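Local coordinates for Mlr6093 protein (Mesorhizobium loti, PDB 2QJ8) that is probably a zinc-dependent hydrolase of the aspartoacylase family, acting on ester bonds or on carbon-nitrogen bonds of linear amides, at residues A[176-181]-A[307-312]; A[298-303]-A[321-326]. All coordinates share one frame; numbering follows the deposited sequence.

Interaction 1. Residues A[176-181]-A[307-312]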
ATOM      1  N   LEU A 176       0.143 -22.884   2.013  1.00 27.11           N
ATOM      2  CA  LEU A 176      -0.216 -21.508   2.313  1.00 25.41           C
ATOM      3  C   LEU A 176      -1.627 -21.497   2.953  1.00 28.67           C
ATOM      4  O   LEU A 176      -2.372 -22.499   2.851  1.00 28.96           O
ATOM      5  CB  LEU A 176      -0.211 -20.656   1.039  1.00 26.98           C
ATOM      6  CG  LEU A 176       1.159 -20.370   0.452  1.00 23.24           C
ATOM      7  CD1 LEU A 176       1.031 -19.835  -1.010  1.00 24.98           C
ATOM      8  CD2 LEU A 176       1.967 -19.407   1.335  1.00 28.22           C
ATOM      9  N   PRO A 177      -1.978 -20.414   3.681  1.00 28.01           N
ATOM     10  CA  PRO A 177      -3.310 -20.262   4.281  1.00 29.02           C
ATOM     11  C   PRO A 177      -4.500 -20.598   3.382  1.00 28.37           C
ATOM     12  O   PRO A 177      -5.432 -21.255   3.847  1.00 28.91           O
ATOM     13  CB  PRO A 177      -3.331 -18.787   4.667  1.00 30.32           C
ATOM     14  CG  PRO A 177      -1.956 -18.523   5.053  1.00 27.29           C
ATOM     15  CD  PRO A 177      -1.085 -19.320   4.119  1.00 27.02           C
ATOM     16  N   VAL A 178      -4.441 -20.191   2.113  1.00 28.97           N
ATOM     17  CA  VAL A 178      -5.501 -20.438   1.141  1.00 25.99           C
ATOM     18  C   VAL A 178      -5.008 -20.881  -0.225  1.00 26.32           C
ATOM     19  O   VAL A 178      -4.059 -20.308  -0.757  1.00 26.82           O
ATOM     20  CB  VAL A 178      -6.298 -19.124   0.883  1.00 28.27           C
ATOM     21  CG1 VAL A 178      -7.369 -19.309  -0.219  1.00 25.64           C
ATOM     22  CG2 VAL A 178      -6.918 -18.593   2.197  1.00 26.44           C
ATOM     23  N   THR A 179      -5.634 -21.902  -0.802  1.00 25.06           N
ATOM     24  CA  THR A 179      -5.443 -22.176  -2.229  1.00 28.09           C
ATOM     25  C   THR A 179      -6.806 -21.788  -2.802  1.00 26.10           C
ATOM     26  O   THR A 179      -7.809 -22.341  -2.389  1.00 24.88           O
ATOM     27  CB  THR A 179      -5.048 -23.640  -2.575  1.00 30.23           C
ATOM     28  OG1 THR A 179      -3.814 -23.962  -1.926  1.00 32.59           O
ATOM     29  CG2 THR A 179      -4.887 -23.801  -4.113  1.00 25.97           C
ATOM     30  N   LEU A 180      -6.857 -20.838  -3.734  1.00 28.90           N
ATOM     31  CA  LEU A 180      -8.146 -20.377  -4.242  1.00 26.55           C
ATOM     32  C   LEU A 180      -8.432 -20.812  -5.662  1.00 27.44           C
ATOM     33  O   LEU A 180      -7.676 -20.453  -6.555  1.00 30.04           O
ATOM     34  CB  LEU A 180      -8.228 -18.847  -4.179  1.00 24.48           C
ATOM     35  CG  LEU A 180      -9.558 -18.164  -4.564  1.00 26.30           C
ATOM     36  CD1 LEU A 180     -10.736 -18.513  -3.650  1.00 21.48           C
ATOM     37  CD2 LEU A 180      -9.349 -16.667  -4.613  1.00 25.76           C
ATOM     38  N   LEU A 181      -9.535 -21.540  -5.852  1.00 27.81           N
ATOM     39  CA  LEU A 181      -9.981 -21.911  -7.189  0.50 28.66           C
ATOM     40  C   LEU A 181     -10.795 -20.717  -7.699  1.00 28.60           C
ATOM     41  O   LEU A 181     -11.764 -20.296  -7.077  1.00 28.48           O
ATOM     42  CB  LEU A 181     -10.811 -23.196  -7.202  0.50 28.86           C
ATOM     43  CG  LEU A 181     -10.228 -24.470  -6.589  0.50 30.03           C
ATOM     44  CD1 LEU A 181     -11.052 -25.654  -7.083  0.50 31.21           C
ATOM     45  CD2 LEU A 181      -8.777 -24.686  -6.941  0.50 35.75           C
ATOM     46  N   THR A 307     -15.751 -16.494   3.272  1.00 26.41           N
ATOM     47  CA  THR A 307     -14.535 -15.973   3.899  1.00 27.49           C
ATOM     48  C   THR A 307     -14.012 -14.831   3.073  1.00 25.18           C
ATOM     49  O   THR A 307     -14.121 -14.850   1.856  1.00 25.68           O
ATOM     50  CB  THR A 307     -13.445 -17.076   4.036  1.00 28.06           C
ATOM     51  OG1 THR A 307     -13.967 -18.132   4.852  1.00 34.82           O
ATOM     52  CG2 THR A 307     -12.186 -16.555   4.696  1.00 25.92           C
ATOM     53  N   VAL A 308     -13.465 -13.820   3.723  1.00 25.53           N
ATOM     54  CA  VAL A 308     -12.841 -12.701   3.008  1.00 24.08           C
ATOM     55  C   VAL A 308     -11.468 -13.128   2.523  1.00 25.26           C
ATOM     56  O   VAL A 308     -10.575 -13.366   3.320  1.00 25.40           O
ATOM     57  CB  VAL A 308     -12.702 -11.419   3.843  1.00 23.41           C
ATOM     58  CG1 VAL A 308     -12.009 -10.319   2.996  1.00 21.46           C
ATOM     59  CG2 VAL A 308     -14.085 -10.946   4.351  1.00 22.62           C
ATOM     60  N   PHE A 309     -11.323 -13.236   1.208  1.00 23.88           N
ATOM     61  CA  PHE A 309     -10.063 -13.611   0.608  1.00 26.08           C
ATOM     62  C   PHE A 309      -9.274 -12.351   0.337  1.00 24.27           C
ATOM     63  O   PHE A 309      -8.105 -12.310   0.634  1.00 25.04           O
ATOM     64  CB  PHE A 309     -10.259 -14.418  -0.677  1.00 26.59           C
ATOM     65  CG  PHE A 309      -8.993 -14.541  -1.495  1.00 29.65           C
ATOM     66  CD1 PHE A 309      -8.016 -15.451  -1.131  1.00 24.37           C
ATOM     67  CD2 PHE A 309      -8.759 -13.711  -2.599  1.00 29.76           C
ATOM     68  CE1 PHE A 309      -6.860 -15.562  -1.860  1.00 25.15           C
ATOM     69  CE2 PHE A 309      -7.573 -13.806  -3.317  1.00 29.70           C
ATOM     70  CZ  PHE A 309      -6.630 -14.747  -2.945  1.00 27.97           C
ATOM     71  N   ALA A 310      -9.925 -11.333  -0.243  1.00 23.68           N
ATOM     72  CA  ALA A 310      -9.277 -10.078  -0.545  1.00 24.34           C
ATOM     73  C   ALA A 310     -10.259  -8.935  -0.372  1.00 25.00           C
ATOM     74  O   ALA A 310     -11.458  -9.107  -0.601  1.00 24.97           O
ATOM     75  CB  ALA A 310      -8.716 -10.103  -1.985  1.00 22.28           C
ATOM     76  N   ILE A 311      -9.748  -7.776   0.037  1.00 27.07           N
ATOM     77  CA  ILE A 311     -10.574  -6.582   0.238  1.00 26.76           C
ATOM     78  C   ILE A 311      -9.718  -5.337   0.014  1.00 25.63           C
ATOM     79  O   ILE A 311      -8.549  -5.326   0.389  1.00 23.93           O
ATOM     80  CB  ILE A 311     -11.269  -6.580   1.624  1.00 28.21           C
ATOM     81  CG1 ILE A 311     -12.349  -5.466   1.666  1.00 30.12           C
ATOM     82  CG2 ILE A 311     -10.232  -6.502   2.773  1.00 27.99           C
ATOM     83  CD1 ILE A 311     -13.252  -5.508   2.815  1.00 25.87           C
ATOM     84  N   ARG A 312     -10.291  -4.328  -0.662  1.00 25.75           N
ATOM     85  CA  ARG A 312      -9.592  -3.068  -0.938  0.50 24.31           C
ATOM     86  C   ARG A 312      -9.354  -2.269   0.307  1.00 24.13           C
ATOM     87  O   ARG A 312     -10.125  -2.372   1.274  1.00 26.06           O
ATOM     88  CB  ARG A 312     -10.395  -2.134  -1.855  0.50 23.06           C
ATOM     89  CG  ARG A 312     -10.385  -2.463  -3.295  0.50 28.98           C
ATOM     90  CD  ARG A 312     -10.872  -1.237  -4.113  0.50 26.97           C
ATOM     91  NE  ARG A 312     -11.141  -1.562  -5.517  0.50 27.28           N
ATOM     92  CZ  ARG A 312     -10.219  -1.830  -6.450  0.50 27.77           C
ATOM     93  NH1 ARG A 312      -8.913  -1.837  -6.186  0.50 37.01           N
ATOM     94  NH2 ARG A 312     -10.623  -2.128  -7.682  0.50 32.15           N
TER
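Phe-309 packs its ring against Leu-180 and Val-178, two residues of strand 178-182 that point toward segment 307-312 while Thr-179 between them turns away. From CB the phenylalanine extends with CG anti to the backbone N (chi1 166°), which carries the ring outward across the gap between the two backbones. CG of Phe-309 already lies 3.8 Å from Leu-180 CD2. On one flank CD2 and CE2 are the ring atoms nearest this methyl, with CE2 of Phe-309 at 3.6 Å from CD2 of Leu-180. On the other flank CD1 and CE1 also meet Val-178, whose CG1 comes in obliquely, 4.0 Å from Phe-309 CD1. At the tip, CZ of Phe-309 is 3.7 Å from Leu-180 CD2. All six ring carbons are thus almost equally distant from Leu-180 CD2, which sits 3.5 Å from the centroid of the Phe-309 ring and only 7° off the ring normal: a CH-pi contact over the centre of one face, with the two side chains arriving from opposite directions. Replacing Phe-309 by an alanine would probably open a gap beneath Leu-180 CD2 and leave Val-178 CG1 without its aromatic neighbour. The buried contact is wholly apolar. Leu-180 also rests on Leu-252 and Ala-327, and the ring on Ser-152 and Ile-325, so the packing draws in strands 152-155, 250-261 and 322-329. At the root of the aromatic side chain the strand is irregular: Phe-309 and Ala-310 both face Ile-325 of the antiparallel neighbour, a classic beta bulge.

Interaction 2. Residues A[298-303]-A[321-326]; sequences IDIRAQ and EEVAIL
Ile-300 and Val-323 reach toward each other and meet tip to tip, CD1 of Ile-300 lying 3.9 Å from CG2 of Val-323. The isoleucine makes the longer reach: CG1 stands anti to the carbonyl carbon, and the chain then continues extended (chi2 173°), so that CD1 is carried to the far end. Val-323 answers with a short branch, CG2, set between its own backbone N and carbonyl carbon. The second pair is built differently. Ala-302 has its CB directed neither at nor away from the facing strand, and Leu-326 does the reaching, its CD2 coming within 3.6 Å of Ala-302 CB and 4.0 Å of Ala-302 CA. The leucine methyl therefore lies against the base of the alanine, where the backbones can draw closer: CA of Ala-302 and CA of Leu-326 are 7.9 Å apart, against 9.0 Å between CA of Ile-300 and CA of Val-323. The touching parts run in nearly the same direction, 10° apart. The contact points are two positions apart in 298-303 and three apart in 321-326, consistent with the classic beta bulge in which Val-323 and Ala-324 both face Leu-260. Arg-301, between the two contact residues of its own segment, turns away to the exposed side. The contact is apolar and buried: strand 298-301 and the turn that follows it pack through side chains against strand 322-329. Strand 298-301 is an outer strand of a four-stranded antiparallel sheet, bonded through its backbone to strand 283-288, whereas strand 322-329 runs between strands 250-261 and 306-312; Leu-260 of strand 250-261 touches both Ile-300 and Leu-326, and Val-284 touches both Ala-302 and Ala-324.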
ATOM      1  N   ILE A 298     -23.553   4.150   1.029  1.00 28.32           N
ATOM      2  CA  ILE A 298     -24.095   2.923   0.443  1.00 28.08           C
ATOM      3  C   ILE A 298     -23.398   1.709   1.030  1.00 26.37           C
ATOM      4  O   ILE A 298     -22.181   1.642   1.015  1.00 24.58           O
ATOM      5  CB  ILE A 298     -23.873   2.947  -1.110  1.00 29.74           C
ATOM      6  CG1 ILE A 298     -24.719   4.057  -1.765  1.00 29.96           C
ATOM      7  CG2 ILE A 298     -24.154   1.586  -1.769  1.00 22.78           C
ATOM      8  CD1 ILE A 298     -24.278   4.441  -3.170  1.00 30.05           C
ATOM      9  N   ASP A 299     -24.174   0.770   1.555  1.00 27.13           N
ATOM     10  CA  ASP A 299     -23.647  -0.510   2.062  1.00 28.43           C
ATOM     11  C   ASP A 299     -23.431  -1.512   0.927  1.00 27.19           C
ATOM     12  O   ASP A 299     -24.256  -1.600   0.002  1.00 26.18           O
ATOM     13  CB  ASP A 299     -24.619  -1.145   3.035  1.00 29.37           C
ATOM     14  CG  ASP A 299     -24.881  -0.293   4.220  1.00 33.30           C
ATOM     15  OD1 ASP A 299     -23.905   0.235   4.804  1.00 29.50           O
ATOM     16  OD2 ASP A 299     -26.072  -0.180   4.579  1.00 34.30           O
ATOM     17  N   ILE A 300     -22.319  -2.248   1.004  1.00 27.19           N
ATOM     18  CA  ILE A 300     -21.960  -3.296   0.033  1.00 27.06           C
ATOM     19  C   ILE A 300     -21.970  -4.616   0.838  1.00 28.24           C
ATOM     20  O   ILE A 300     -21.108  -4.833   1.695  1.00 25.19           O
ATOM     21  CB  ILE A 300     -20.591  -3.030  -0.647  1.00 28.83           C
ATOM     22  CG1 ILE A 300     -20.565  -1.643  -1.328  1.00 24.30           C
ATOM     23  CG2 ILE A 300     -20.281  -4.166  -1.654  1.00 25.59           C
ATOM     24  CD1 ILE A 300     -19.248  -1.233  -1.858  1.00 25.28           C
ATOM     25  N   ARG A 301     -22.958  -5.477   0.571  1.00 26.74           N
ATOM     26  CA  ARG A 301     -23.172  -6.695   1.355  1.00 26.98           C
ATOM     27  C   ARG A 301     -22.799  -8.029   0.679  1.00 26.11           C
ATOM     28  O   ARG A 301     -22.936  -8.186  -0.544  1.00 23.09           O
ATOM     29  CB  ARG A 301     -24.638  -6.752   1.773  1.00 27.83           C
ATOM     30  CG  ARG A 301     -25.071  -5.660   2.731  1.00 29.96           C
ATOM     31  CD  ARG A 301     -26.575  -5.637   2.907  1.00 31.87           C
ATOM     32  NE  ARG A 301     -26.946  -4.527   3.783  1.00 31.72           N
ATOM     33  CZ  ARG A 301     -27.039  -4.567   5.116  1.00 36.20           C
ATOM     34  NH1 ARG A 301     -26.797  -5.664   5.814  1.00 32.61           N
ATOM     35  NH2 ARG A 301     -27.368  -3.466   5.785  1.00 40.93           N
ATOM     36  N   ALA A 302     -22.347  -8.978   1.505  1.00 25.26           N
ATOM     37  CA  ALA A 302     -22.042 -10.344   1.086  1.00 27.21           C
ATOM     38  C   ALA A 302     -23.336 -11.051   0.610  1.00 25.72           C
ATOM     39  O   ALA A 302     -24.398 -10.950   1.243  1.00 23.39           O
ATOM     40  CB  ALA A 302     -21.422 -11.132   2.238  1.00 25.24           C
ATOM     41  N   GLN A 303     -23.236 -11.748  -0.513  1.00 28.25           N
ATOM     42  CA  GLN A 303     -24.359 -12.497  -1.075  1.00 29.32           C
ATOM     43  C   GLN A 303     -24.479 -13.918  -0.525  1.00 31.00           C
ATOM     44  O   GLN A 303     -25.451 -14.602  -0.834  1.00 30.11           O
ATOM     45  CB  GLN A 303     -24.281 -12.526  -2.593  1.00 29.34           C
ATOM     46  CG  GLN A 303     -24.348 -11.144  -3.195  1.00 35.29           C
ATOM     47  CD  GLN A 303     -24.371 -11.152  -4.706  1.00 35.26           C
ATOM     48  OE1 GLN A 303     -25.053 -11.963  -5.335  1.00 32.07           O
ATOM     49  NE2 GLN A 303     -23.653 -10.217  -5.293  1.00 38.08           N
ATOM     50  N   GLU A 321     -16.422  -1.165  -9.800  1.00 32.37           N
ATOM     51  CA  GLU A 321     -15.088  -1.664  -9.511  1.00 33.47           C
ATOM     52  C   GLU A 321     -15.184  -2.685  -8.411  1.00 30.80           C
ATOM     53  O   GLU A 321     -15.955  -2.488  -7.489  1.00 29.55           O
ATOM     54  CB  GLU A 321     -14.125  -0.593  -9.035  1.00 34.50           C
ATOM     55  CG  GLU A 321     -13.498   0.215 -10.131  1.00 42.97           C
ATOM     56  CD  GLU A 321     -12.307   0.971  -9.614  1.00 42.32           C
ATOM     57  OE1 GLU A 321     -11.304   0.326  -9.211  1.00 56.59           O
ATOM     58  OE2 GLU A 321     -12.372   2.209  -9.625  1.00 41.73           O
ATOM     59  N   GLU A 322     -14.352  -3.724  -8.509  1.00 30.95           N
ATOM     60  CA  GLU A 322     -14.325  -4.815  -7.551  1.00 34.01           C
ATOM     61  C   GLU A 322     -13.707  -4.285  -6.265  1.00 31.16           C
ATOM     62  O   GLU A 322     -12.662  -3.652  -6.284  1.00 32.47           O
ATOM     63  CB  GLU A 322     -13.535  -6.038  -8.080  1.00 34.44           C
ATOM     64  CG  GLU A 322     -14.189  -6.781  -9.281  1.00 39.94           C
ATOM     65  CD  GLU A 322     -13.469  -8.113  -9.662  1.00 43.00           C
ATOM     66  OE1 GLU A 322     -12.261  -8.312  -9.329  1.00 44.31           O
ATOM     67  OE2 GLU A 322     -14.132  -8.957 -10.319  1.00 56.70           O
ATOM     68  N   VAL A 323     -14.395  -4.502  -5.158  1.00 29.21           N
ATOM     69  CA  VAL A 323     -13.933  -4.009  -3.862  1.00 26.30           C
ATOM     70  C   VAL A 323     -13.635  -5.092  -2.859  1.00 22.52           C
ATOM     71  O   VAL A 323     -12.963  -4.831  -1.908  1.00 23.44           O
ATOM     72  CB  VAL A 323     -14.896  -2.957  -3.269  1.00 24.05           C
ATOM     73  CG1 VAL A 323     -14.920  -1.732  -4.179  1.00 24.77           C
ATOM     74  CG2 VAL A 323     -16.298  -3.544  -3.035  1.00 22.49           C
ATOM     75  N   ALA A 324     -14.180  -6.290  -3.051  1.00 26.39           N
ATOM     76  CA  ALA A 324     -13.915  -7.408  -2.169  1.00 26.15           C
ATOM     77  C   ALA A 324     -14.054  -8.728  -2.933  1.00 25.82           C
ATOM     78  O   ALA A 324     -14.858  -8.822  -3.875  1.00 27.91           O
ATOM     79  CB  ALA A 324     -14.878  -7.361  -0.931  1.00 22.88           C
ATOM     80  N   ILE A 325     -13.227  -9.707  -2.561  1.00 24.06           N
ATOM     81  CA  ILE A 325     -13.303 -11.052  -3.126  0.50 24.03           C
ATOM     82  C   ILE A 325     -13.541 -12.001  -1.970  1.00 24.77           C
ATOM     83  O   ILE A 325     -12.696 -12.145  -1.081  1.00 24.84           O
ATOM     84  CB  ILE A 325     -12.059 -11.460  -3.894  0.50 25.42           C
ATOM     85  CG1 ILE A 325     -11.830 -10.477  -5.046  0.50 25.59           C
ATOM     86  CG2 ILE A 325     -12.237 -12.878  -4.452  0.50 22.77           C
ATOM     87  CD1 ILE A 325     -10.571 -10.704  -5.732  0.50 31.92           C
ATOM     88  N   LEU A 326     -14.717 -12.611  -1.981  1.00 24.45           N
ATOM     89  CA  LEU A 326     -15.142 -13.554  -0.966  1.00 26.33           C
ATOM     90  C   LEU A 326     -14.936 -14.938  -1.585  1.00 26.54           C
ATOM     91  O   LEU A 326     -14.840 -15.072  -2.803  1.00 26.24           O
ATOM     92  CB  LEU A 326     -16.602 -13.289  -0.568  1.00 25.44           C
ATOM     93  CG  LEU A 326     -16.912 -12.182   0.454  1.00 29.49           C
ATOM     94  CD1 LEU A 326     -15.961 -11.009   0.461  1.00 23.96           C
ATOM     95  CD2 LEU A 326     -18.371 -11.705   0.352  1.00 27.57           C
TER

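Along the chain the segments alternate, 176-181, 298-303, 307-312 and 321-326, so the two contacts cross rather than nest. Interaction 1 closes a long loop of 125 intervening residues, bringing a strand within the catalytic-domain sequence range against the C-terminal strands. Interaction 2 closes a short one of 17 residues, containing strands 306-312 and 315-317. Strands 306-312 and 322-329 are antiparallel neighbours and join the contacts directly: Phe-309 N to Ile-325 O and Ala-310 O to Ile-325 N are probable hydrogen bonds, and Arg-312 forms a salt bridge with Glu-321. This strand pair thus connects strand 178-182 with the four-stranded sheet that contains 298-301.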